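Local coordinates for sugar ABC transporter, sugar-binding protein (Streptococcus pneumoniae, PDB 2HEU) that probably captures sugars outside the cell and delivers them to an ABC transporter for uptake, the protein being seen here in its sugar-free form, at residues D136-L141 against V251-N256; L155-V160 against L224-S229; G244-G249 against F271-F276. All blocks are in the same frame, centred on the assembly; numbering follows the deposited sequence.

Interaction 1: D136-L141 against V251-N256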
loop_
_atom_site.group_PDB
_atom_site.type_symbol
_atom_site.label_atom_id
_atom_site.label_comp_id
_atom_site.label_asym_id
_atom_site.label_seq_id
_atom_site.Cartn_x
_atom_site.Cartn_y
_atom_site.Cartn_z
ATOM N N ASP A 136 -6.078 -0.556 -24.599
ATOM C CA ASP A 136 -6.448 -0.929 -25.969
ATOM C C ASP A 136 -7.921 -0.915 -26.132
ATOM O O ASP A 136 -8.468 -0.360 -27.101
ATOM C CB ASP A 136 -5.919 -2.311 -26.385
ATOM C CG ASP A 136 -4.414 -2.442 -26.396
ATOM O OD1 ASP A 136 -3.713 -1.810 -25.619
ATOM O OD2 ASP A 136 -3.939 -3.344 -27.132
ATOM N N LYS A 137 -8.650 -1.523 -25.199
ATOM C CA LYS A 137 -10.095 -1.559 -25.250
ATOM C C LYS A 137 -10.691 -0.208 -25.022
ATOM O O LYS A 137 -11.703 0.134 -25.688
ATOM C CB LYS A 137 -10.693 -2.600 -24.296
ATOM C CG LYS A 137 -10.443 -3.996 -24.742
ATOM C CD LYS A 137 -11.049 -4.327 -26.103
ATOM C CE LYS A 137 -12.448 -4.616 -26.080
ATOM N NZ LYS A 137 -12.828 -5.301 -27.399
ATOM N N PHE A 138 -10.185 0.565 -24.111
ATOM C CA PHE A 138 -10.715 1.913 -23.964
ATOM C C PHE A 138 -10.553 2.670 -25.314
ATOM O O PHE A 138 -11.434 3.437 -25.694
ATOM C CB PHE A 138 -9.998 2.717 -22.832
ATOM C CG PHE A 138 -10.554 2.506 -21.450
ATOM C CD1 PHE A 138 -10.920 1.263 -20.986
ATOM C CD2 PHE A 138 -10.738 3.579 -20.606
ATOM C CE1 PHE A 138 -11.405 1.100 -19.698
ATOM C CE2 PHE A 138 -11.249 3.414 -19.302
ATOM C CZ PHE A 138 -11.606 2.149 -18.883
ATOM N N GLU A 139 -9.410 2.575 -25.927
ATOM C CA GLU A 139 -9.201 3.292 -27.228
ATOM C C GLU A 139 -10.186 2.781 -28.245
ATOM O O GLU A 139 -10.826 3.581 -28.981
ATOM C CB GLU A 139 -7.747 3.149 -27.641
ATOM C CG GLU A 139 -7.406 4.052 -28.781
ATOM C CD GLU A 139 -6.023 3.833 -29.299
ATOM O OE1 GLU A 139 -5.518 2.686 -29.185
ATOM O OE2 GLU A 139 -5.468 4.799 -29.892
ATOM N N GLU A 140 -10.432 1.484 -28.330
ATOM C CA GLU A 140 -11.327 0.881 -29.399
ATOM C C GLU A 140 -12.753 1.294 -29.160
ATOM O O GLU A 140 -13.585 1.321 -30.117
ATOM C CB GLU A 140 -11.273 -0.671 -29.372
ATOM C CG GLU A 140 -12.330 -1.451 -30.337
ATOM C CD GLU A 140 -12.468 -2.929 -30.019
ATOM O OE1 GLU A 140 -11.853 -3.387 -29.060
ATOM O OE2 GLU A 140 -13.182 -3.648 -30.728
ATOM N N LEU A 141 -13.046 1.561 -27.892
ATOM C CA LEU A 141 -14.446 1.923 -27.522
ATOM C C LEU A 141 -14.660 3.397 -27.358
ATOM O O LEU A 141 -15.760 3.844 -27.105
ATOM C CB LEU A 141 -14.895 1.151 -26.279
ATOM C CG LEU A 141 -14.947 -0.359 -26.407
ATOM C CD1 LEU A 141 -15.117 -0.869 -25.002
ATOM C CD2 LEU A 141 -16.075 -0.726 -27.320
ATOM N N VAL A 251 -12.509 -8.659 -18.658
ATOM C CA VAL A 251 -13.061 -7.509 -17.961
ATOM C C VAL A 251 -12.143 -6.353 -18.279
ATOM O O VAL A 251 -10.945 -6.537 -18.514
ATOM C CB VAL A 251 -13.152 -7.727 -16.434
ATOM C CG1 VAL A 251 -14.059 -8.893 -16.136
ATOM C CG2 VAL A 251 -11.772 -7.864 -15.800
ATOM N N LEU A 252 -12.705 -5.100 -18.357
ATOM C CA LEU A 252 -11.910 -3.968 -18.773
ATOM C C LEU A 252 -11.132 -3.314 -17.649
ATOM O O LEU A 252 -10.172 -2.558 -17.971
ATOM C CB LEU A 252 -12.742 -2.933 -19.479
ATOM C CG LEU A 252 -13.354 -3.442 -20.844
ATOM C CD1 LEU A 252 -13.906 -2.230 -21.599
ATOM C CD2 LEU A 252 -12.513 -4.358 -21.655
ATOM N N MET A 253 -11.501 -3.558 -16.410
ATOM C CA MET A 253 -10.937 -2.914 -15.238
ATOM C C MET A 253 -10.926 -3.850 -14.062
ATOM O O MET A 253 -11.767 -4.756 -13.934
ATOM C CB MET A 253 -11.787 -1.684 -14.822
ATOM C CG MET A 253 -11.775 -0.548 -15.813
ATOM S SD MET A 253 -12.797 0.862 -15.317
ATOM C CE MET A 253 -14.439 0.156 -15.624
ATOM N N THR A 254 -10.024 -3.594 -13.117
ATOM C CA THR A 254 -10.136 -4.218 -11.794
ATOM C C THR A 254 -9.538 -3.338 -10.769
ATOM O O THR A 254 -8.459 -2.773 -10.995
ATOM C CB THR A 254 -9.531 -5.667 -11.790
ATOM O OG1 THR A 254 -9.944 -6.342 -10.601
ATOM C CG2 THR A 254 -8.049 -5.734 -11.923
ATOM N N PRO A 255 -10.175 -3.142 -9.604
ATOM C CA PRO A 255 -9.612 -2.297 -8.536
ATOM C C PRO A 255 -8.654 -3.096 -7.722
ATOM O O PRO A 255 -8.989 -4.161 -7.182
ATOM C CB PRO A 255 -10.881 -1.922 -7.717
ATOM C CG PRO A 255 -11.773 -3.154 -7.871
ATOM C CD PRO A 255 -11.548 -3.627 -9.270
ATOM N N ASN A 256 -7.436 -2.604 -7.574
ATOM C CA ASN A 256 -6.472 -3.378 -6.736
ATOM C C ASN A 256 -5.230 -2.490 -6.463
ATOM O O ASN A 256 -5.137 -1.329 -6.916
ATOM C CB ASN A 256 -6.112 -4.708 -7.420
ATOM C CG ASN A 256 -6.028 -5.840 -6.416
ATOM O OD1 ASN A 256 -6.870 -6.819 -6.493
ATOM N ND2 ASN A 256 -5.162 -5.778 -5.497
#
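Two kinds of apolar contact join K137, F138 and L141 to L252 and M253, and no hydrogen bond crosses between the segments. The aliphatic contacts centre on the forked end of L252. Its CD2 methyl meets the root of the lysine, 3.7 Å from K137 CB, where the two side chains cross at about a right angle, while its other methyl, L252 CD1, lies 3.9 Å from L141 CD1. It is CB and CG of K137 that make this contact; the chain is then bent at chi2 and chi3, and its end leads away from residues 251-256.

The aromatic contact is Met-aromatic. M253 SD stands in the plane of the F138 ring, beyond its edge, 4.0 Å from F138 CZ and 5.3 Å from the ring centroid. The same ring also approaches L252, with F138 CE1 4.3 Å from L252 CB.

In the fold, helix 135-141 meets L252 and M253, where the chain leads into strand 253-257, an outer strand of a three-stranded antiparallel sheet. Helix 149-161 packs against the same side chains, with L155 touching F138 and M253 and I159 touching L252 and M253, while strand 129-134 brings Y133 against both F138 and M253.

Interaction 2: L155-V160 against L224-S229; sequences LVKDIV and LRINGS
V156 and I226 cross obliquely, each presenting methyl groups to the other. The valine leads with CG1, which is anti to the backbone N (chi1 174°) and comes within 3.7 Å of I226 CD1; I226 CG2 also touches it, at 4.0 Å. The same V156 CG1 reaches S229 CB at 3.8 Å, so one methyl bridges the first and last residues of a turn. K157, an exposed residue with its chain extended beyond CG, lies across the isoleucine at about a right angle, its CG 4.1 Å from I226 CG2. One helical turn beyond V156, V160 faces backbone instead of side chains: its CG2 is 3.5 Å from G228 O and its CG1 3.8 Å from N227 O.

Bonds within the loop brace the turn. I226 O accepts both S229 N and the serine hydroxyl, with S229 OG at 2.7 Å in the carbonyl plane on a lone pair. G228 takes a positive phi (81°), which favours glycine.

I226 to S229 form a type II beta turn with glycine at its third position, set here against one side of helix 149-161: its end residues I226 and S229 pack on V156, and the N227 and G228 carbonyls meet V160.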
loop_
_atom_site.group_PDB
_atom_site.type_symbol
_atom_site.label_atom_id
_atom_site.label_comp_id
_atom_site.label_asym_id
_atom_site.label_seq_id
_atom_site.Cartn_x
_atom_site.Cartn_y
_atom_site.Cartn_z
ATOM N N LEU A 155 -18.922 5.802 -17.177
ATOM C CA LEU A 155 -18.000 4.900 -17.838
ATOM C C LEU A 155 -18.468 3.471 -17.694
ATOM O O LEU A 155 -18.484 2.710 -18.648
ATOM C CB LEU A 155 -16.600 5.120 -17.226
ATOM C CG LEU A 155 -15.532 4.097 -17.726
ATOM C CD1 LEU A 155 -15.322 4.185 -19.217
ATOM C CD2 LEU A 155 -14.308 4.306 -16.920
ATOM N N VAL A 156 -18.820 3.070 -16.462
ATOM C CA VAL A 156 -19.265 1.710 -16.201
ATOM C C VAL A 156 -20.525 1.444 -17.021
ATOM O O VAL A 156 -20.631 0.396 -17.666
ATOM C CB VAL A 156 -19.468 1.508 -14.698
ATOM C CG1 VAL A 156 -20.067 0.176 -14.375
ATOM C CG2 VAL A 156 -18.117 1.653 -14.005
ATOM N N LYS A 157 -21.495 2.368 -17.000
ATOM C CA LYS A 157 -22.714 2.161 -17.764
ATOM C C LYS A 157 -22.403 2.088 -19.209
ATOM O O LYS A 157 -23.005 1.276 -19.949
ATOM C CB LYS A 157 -23.691 3.321 -17.483
ATOM C CG LYS A 157 -24.195 3.330 -16.076
ATOM C CD LYS A 157 -25.016 4.601 -15.753
ATOM C CE LYS A 157 -25.329 4.703 -14.271
ATOM N NZ LYS A 157 -25.993 6.040 -14.013
ATOM N N ASP A 158 -21.515 2.892 -19.750
ATOM C CA ASP A 158 -21.164 2.899 -21.153
ATOM C C ASP A 158 -20.520 1.597 -21.567
ATOM O O ASP A 158 -20.805 1.089 -22.668
ATOM C CB ASP A 158 -20.208 4.056 -21.507
ATOM C CG ASP A 158 -20.901 5.411 -21.454
ATOM O OD1 ASP A 158 -22.158 5.507 -21.302
ATOM O OD2 ASP A 158 -20.161 6.407 -21.564
ATOM N N ILE A 159 -19.668 1.023 -20.730
ATOM C CA ILE A 159 -19.067 -0.293 -21.048
ATOM C C ILE A 159 -20.119 -1.354 -21.121
ATOM O O ILE A 159 -20.160 -2.202 -22.045
ATOM C CB ILE A 159 -17.961 -0.597 -20.039
ATOM C CG1 ILE A 159 -16.784 0.358 -20.217
ATOM C CG2 ILE A 159 -17.522 -2.067 -20.183
ATOM C CD1 ILE A 159 -15.796 0.323 -19.046
ATOM N N VAL A 160 -21.038 -1.406 -20.150
ATOM C CA VAL A 160 -22.112 -2.362 -20.192
ATOM C C VAL A 160 -22.912 -2.220 -21.449
ATOM O O VAL A 160 -23.239 -3.212 -22.076
ATOM C CB VAL A 160 -23.049 -2.247 -18.954
ATOM C CG1 VAL A 160 -24.198 -3.217 -19.043
ATOM C CG2 VAL A 160 -22.253 -2.558 -17.636
ATOM N N LEU A 224 -19.818 -0.109 -8.194
ATOM C CA LEU A 224 -19.556 -1.554 -8.287
ATOM C C LEU A 224 -20.774 -2.413 -8.321
ATOM O O LEU A 224 -20.680 -3.642 -8.456
ATOM C CB LEU A 224 -18.618 -1.990 -7.147
ATOM C CG LEU A 224 -17.319 -1.236 -7.009
ATOM C CD1 LEU A 224 -16.500 -1.864 -5.873
ATOM C CD2 LEU A 224 -16.528 -1.176 -8.323
ATOM N N ARG A 225 -21.961 -1.798 -8.186
ATOM C CA ARG A 225 -23.268 -2.460 -8.126
ATOM C C ARG A 225 -24.099 -2.170 -9.364
ATOM O O ARG A 225 -25.226 -2.649 -9.466
ATOM C CB ARG A 225 -24.030 -2.059 -6.844
ATOM C CG ARG A 225 -23.272 -2.394 -5.569
ATOM C CD ARG A 225 -24.202 -2.844 -4.424
ATOM N NE ARG A 225 -24.841 -4.156 -4.561
ATOM C CZ ARG A 225 -26.081 -4.444 -4.951
ATOM N NH1 ARG A 225 -26.958 -3.476 -5.131
ATOM N NH2 ARG A 225 -26.445 -5.700 -5.061
ATOM N N ILE A 226 -23.589 -1.369 -10.311
ATOM C CA ILE A 226 -24.344 -1.092 -11.552
ATOM C C ILE A 226 -24.693 -2.453 -12.183
ATOM O O ILE A 226 -23.861 -3.366 -12.246
ATOM C CB ILE A 226 -23.547 -0.162 -12.432
ATOM C CG1 ILE A 226 -23.505 1.240 -11.775
ATOM C CG2 ILE A 226 -24.028 -0.145 -13.867
ATOM C CD1 ILE A 226 -22.489 2.205 -12.414
ATOM N N ASN A 227 -25.893 -2.551 -12.716
ATOM C CA ASN A 227 -26.298 -3.841 -13.318
ATOM C C ASN A 227 -25.373 -4.182 -14.508
ATOM O O ASN A 227 -25.160 -3.379 -15.385
ATOM C CB ASN A 227 -27.750 -3.727 -13.793
ATOM C CG ASN A 227 -28.305 -5.041 -14.312
ATOM O OD1 ASN A 227 -28.042 -5.439 -15.465
ATOM N ND2 ASN A 227 -29.067 -5.754 -13.529
ATOM N N GLY A 228 -24.860 -5.400 -14.472
ATOM C CA GLY A 228 -23.984 -5.902 -15.491
ATOM C C GLY A 228 -22.522 -5.449 -15.347
ATOM O O GLY A 228 -21.720 -5.681 -16.224
ATOM N N SER A 229 -22.179 -4.824 -14.222
ATOM C CA SER A 229 -20.847 -4.278 -14.039
ATOM C C SER A 229 -19.756 -5.302 -13.733
ATOM O O SER A 229 -18.579 -4.945 -13.883
ATOM C CB SER A 229 -20.856 -3.237 -12.988
ATOM O OG SER A 229 -21.249 -3.715 -11.716
#

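Interaction 3: G244-G249 against F271-F276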
loop_
_atom_site.group_PDB
_atom_site.type_symbol
_atom_site.label_atom_id
_atom_site.label_comp_id
_atom_site.label_asym_id
_atom_site.label_seq_id
_atom_site.Cartn_x
_atom_site.Cartn_y
_atom_site.Cartn_z
ATOM N N GLY A 244 -6.580 -13.033 -13.714
ATOM C CA GLY A 244 -6.700 -13.712 -14.979
ATOM C C GLY A 244 -7.740 -13.105 -15.870
ATOM O O GLY A 244 -7.492 -12.891 -17.082
ATOM N N ALA A 245 -8.905 -12.767 -15.362
ATOM C CA ALA A 245 -9.972 -12.187 -16.171
ATOM C C ALA A 245 -9.456 -10.846 -16.786
ATOM O O ALA A 245 -9.737 -10.560 -17.960
ATOM C CB ALA A 245 -11.220 -11.934 -15.376
ATOM N N PHE A 246 -8.779 -10.037 -15.982
ATOM C CA PHE A 246 -8.253 -8.777 -16.508
ATOM C C PHE A 246 -7.192 -9.047 -17.565
ATOM O O PHE A 246 -7.182 -8.449 -18.639
ATOM C CB PHE A 246 -7.749 -7.927 -15.357
ATOM C CG PHE A 246 -7.155 -6.635 -15.818
ATOM C CD1 PHE A 246 -7.961 -5.595 -16.310
ATOM C CD2 PHE A 246 -5.785 -6.425 -15.840
ATOM C CE1 PHE A 246 -7.429 -4.448 -16.811
ATOM C CE2 PHE A 246 -5.239 -5.241 -16.312
ATOM C CZ PHE A 246 -6.063 -4.251 -16.794
ATOM N N ALA A 247 -6.239 -9.934 -17.237
ATOM C CA ALA A 247 -5.118 -10.218 -18.189
ATOM C C ALA A 247 -5.635 -10.755 -19.519
ATOM O O ALA A 247 -5.034 -10.503 -20.568
ATOM C CB ALA A 247 -4.144 -11.166 -17.589
ATOM N N ARG A 248 -6.725 -11.533 -19.475
ATOM C CA ARG A 248 -7.295 -12.103 -20.673
ATOM C C ARG A 248 -8.084 -11.111 -21.518
ATOM O O ARG A 248 -8.463 -11.427 -22.629
ATOM C CB ARG A 248 -8.281 -13.244 -20.351
ATOM C CG ARG A 248 -7.599 -14.541 -19.839
ATOM C CD ARG A 248 -8.635 -15.627 -19.612
ATOM N NE ARG A 248 -9.563 -15.392 -18.544
ATOM C CZ ARG A 248 -9.370 -15.701 -17.240
ATOM N NH1 ARG A 248 -8.249 -16.309 -16.851
ATOM N NH2 ARG A 248 -10.342 -15.556 -16.376
ATOM N N GLY A 249 -8.412 -9.950 -20.957
ATOM C CA GLY A 249 -9.274 -8.977 -21.615
ATOM C C GLY A 249 -10.713 -9.268 -21.446
ATOM O O GLY A 249 -11.563 -8.675 -22.139
ATOM N N PHE A 271 -2.426 -6.683 -24.381
ATOM C CA PHE A 271 -2.835 -5.257 -24.435
ATOM C C PHE A 271 -1.934 -4.473 -23.539
ATOM O O PHE A 271 -1.265 -5.008 -22.651
ATOM C CB PHE A 271 -4.291 -5.119 -24.073
ATOM C CG PHE A 271 -4.617 -5.516 -22.648
ATOM C CD1 PHE A 271 -4.995 -6.795 -22.338
ATOM C CD2 PHE A 271 -4.586 -4.571 -21.605
ATOM C CE1 PHE A 271 -5.305 -7.165 -21.000
ATOM C CE2 PHE A 271 -4.886 -4.923 -20.344
ATOM C CZ PHE A 271 -5.265 -6.228 -20.033
ATOM N N LYS A 272 -2.078 -3.142 -23.672
ATOM C CA LYS A 272 -1.338 -2.158 -22.904
ATOM C C LYS A 272 -2.101 -1.801 -21.621
ATOM O O LYS A 272 -3.229 -1.299 -21.648
ATOM C CB LYS A 272 -1.091 -0.934 -23.764
ATOM C CG LYS A 272 -0.080 -1.253 -24.863
ATOM C CD LYS A 272 1.241 -2.008 -24.437
ATOM C CE LYS A 272 2.369 -1.991 -25.477
ATOM N NZ LYS A 272 3.340 -3.046 -25.157
ATOM N N ILE A 273 -1.502 -2.092 -20.489
ATOM C CA ILE A 273 -2.147 -1.875 -19.185
ATOM C C ILE A 273 -1.947 -0.453 -18.734
ATOM O O ILE A 273 -0.840 0.073 -18.803
ATOM C CB ILE A 273 -1.574 -2.834 -18.121
ATOM C CG1 ILE A 273 -1.759 -4.285 -18.552
ATOM C CG2 ILE A 273 -2.138 -2.551 -16.738
ATOM C CD1 ILE A 273 -0.771 -5.215 -17.887
ATOM N N GLY A 274 -3.031 0.170 -18.224
ATOM C CA GLY A 274 -2.923 1.423 -17.546
ATOM C C GLY A 274 -3.528 1.336 -16.171
ATOM O O GLY A 274 -4.164 0.332 -15.784
ATOM N N THR A 275 -3.348 2.411 -15.404
ATOM C CA THR A 275 -4.038 2.556 -14.109
ATOM C C THR A 275 -4.592 3.990 -14.011
ATOM O O THR A 275 -4.042 4.940 -14.628
ATOM C CB THR A 275 -3.087 2.254 -12.932
ATOM O OG1 THR A 275 -1.879 3.017 -13.073
ATOM C CG2 THR A 275 -2.787 0.779 -12.803
ATOM N N PHE A 276 -5.620 4.141 -13.230
ATOM C CA PHE A 276 -6.091 5.461 -12.898
ATOM C C PHE A 276 -6.419 5.511 -11.416
ATOM O O PHE A 276 -6.726 4.524 -10.741
ATOM C CB PHE A 276 -7.235 5.963 -13.786
ATOM C CG PHE A 276 -8.529 5.187 -13.737
ATOM C CD1 PHE A 276 -9.508 5.460 -12.772
ATOM C CD2 PHE A 276 -8.861 4.232 -14.723
ATOM C CE1 PHE A 276 -10.752 4.825 -12.815
ATOM C CE2 PHE A 276 -10.069 3.604 -14.764
ATOM C CZ PHE A 276 -11.016 3.929 -13.796
#
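The F246 ring receives the edge of F271 over one face, while I273 CG2 sits near its plane at the edge, 4.1 Å from F246 CE2. This is a T-shaped, edge-to-face pair: the centroids are 5.3 Å apart and the planes stand at 89°. The contact is offset from the centre of the F246 face toward its rim, with F271 CE2 3.8 Å from F246 CZ and F271 CZ the same distance above the ring plane.

The edge of F271 has a second set of neighbours, the carbonyl oxygens at the end of the helix. F246 O lies 3.2 Å from F271 CZ, and A247 O lies 3.4 Å from F271 CE1, both near the ring plane. Oxygens placed there face the slightly positive rim of C-H groups, an arrangement that is probably weakly favourable electrostatically. F246 is thus met twice by one phenyl group, at its ring and at its carbonyl. CB of F271 points toward the helix. F246 carries CG anti to its own N (chi1 178°), which sets the base of the ring beside the carbonyl carbon, and the ring end comes nearer to residues 271-276 than its root does.

The helix end itself is finished by a Schellman motif. G249 is the first residue to leave helical geometry, with a positive phi of 83°, and G249 N donates to F246 O at 3.0 Å. That oxygen is therefore shared between a backbone N-H and the aromatic rim.

The contact joins the C-terminal end of helix 239-247 to F271, which leads into strand 273-276, and to the first residue of that strand, I273; the strand is an outer one of the three-stranded antiparallel sheet. Helix 260-265 also packs here, I264 touching both F246 and I273, while Y132 and N134 of strand 129-134 touch F246 and F271 respectively.

Overall arrangement
Interactions 1 and 3 are buried contacts on one three-stranded antiparallel sheet, their centres about 6 Å apart, each setting a helix against one outer strand or the residues leading into it. They also touch directly: D136 probably hydrogen-bonds to the backbone of K272, and L252 O packs against F246. Interaction 2 lies farther out, partly buried, and joins a helix to a turn; its centre is about 12 Å from that of interaction 1, and L155 and I159 of its helix pack against F138, L252 and M253. It makes no touch with interaction 3. Aromatic rings take part in both buried contacts, with aliphatic methyls also present in interaction 1; interaction 2 is aliphatic, with methyls on turn backbone.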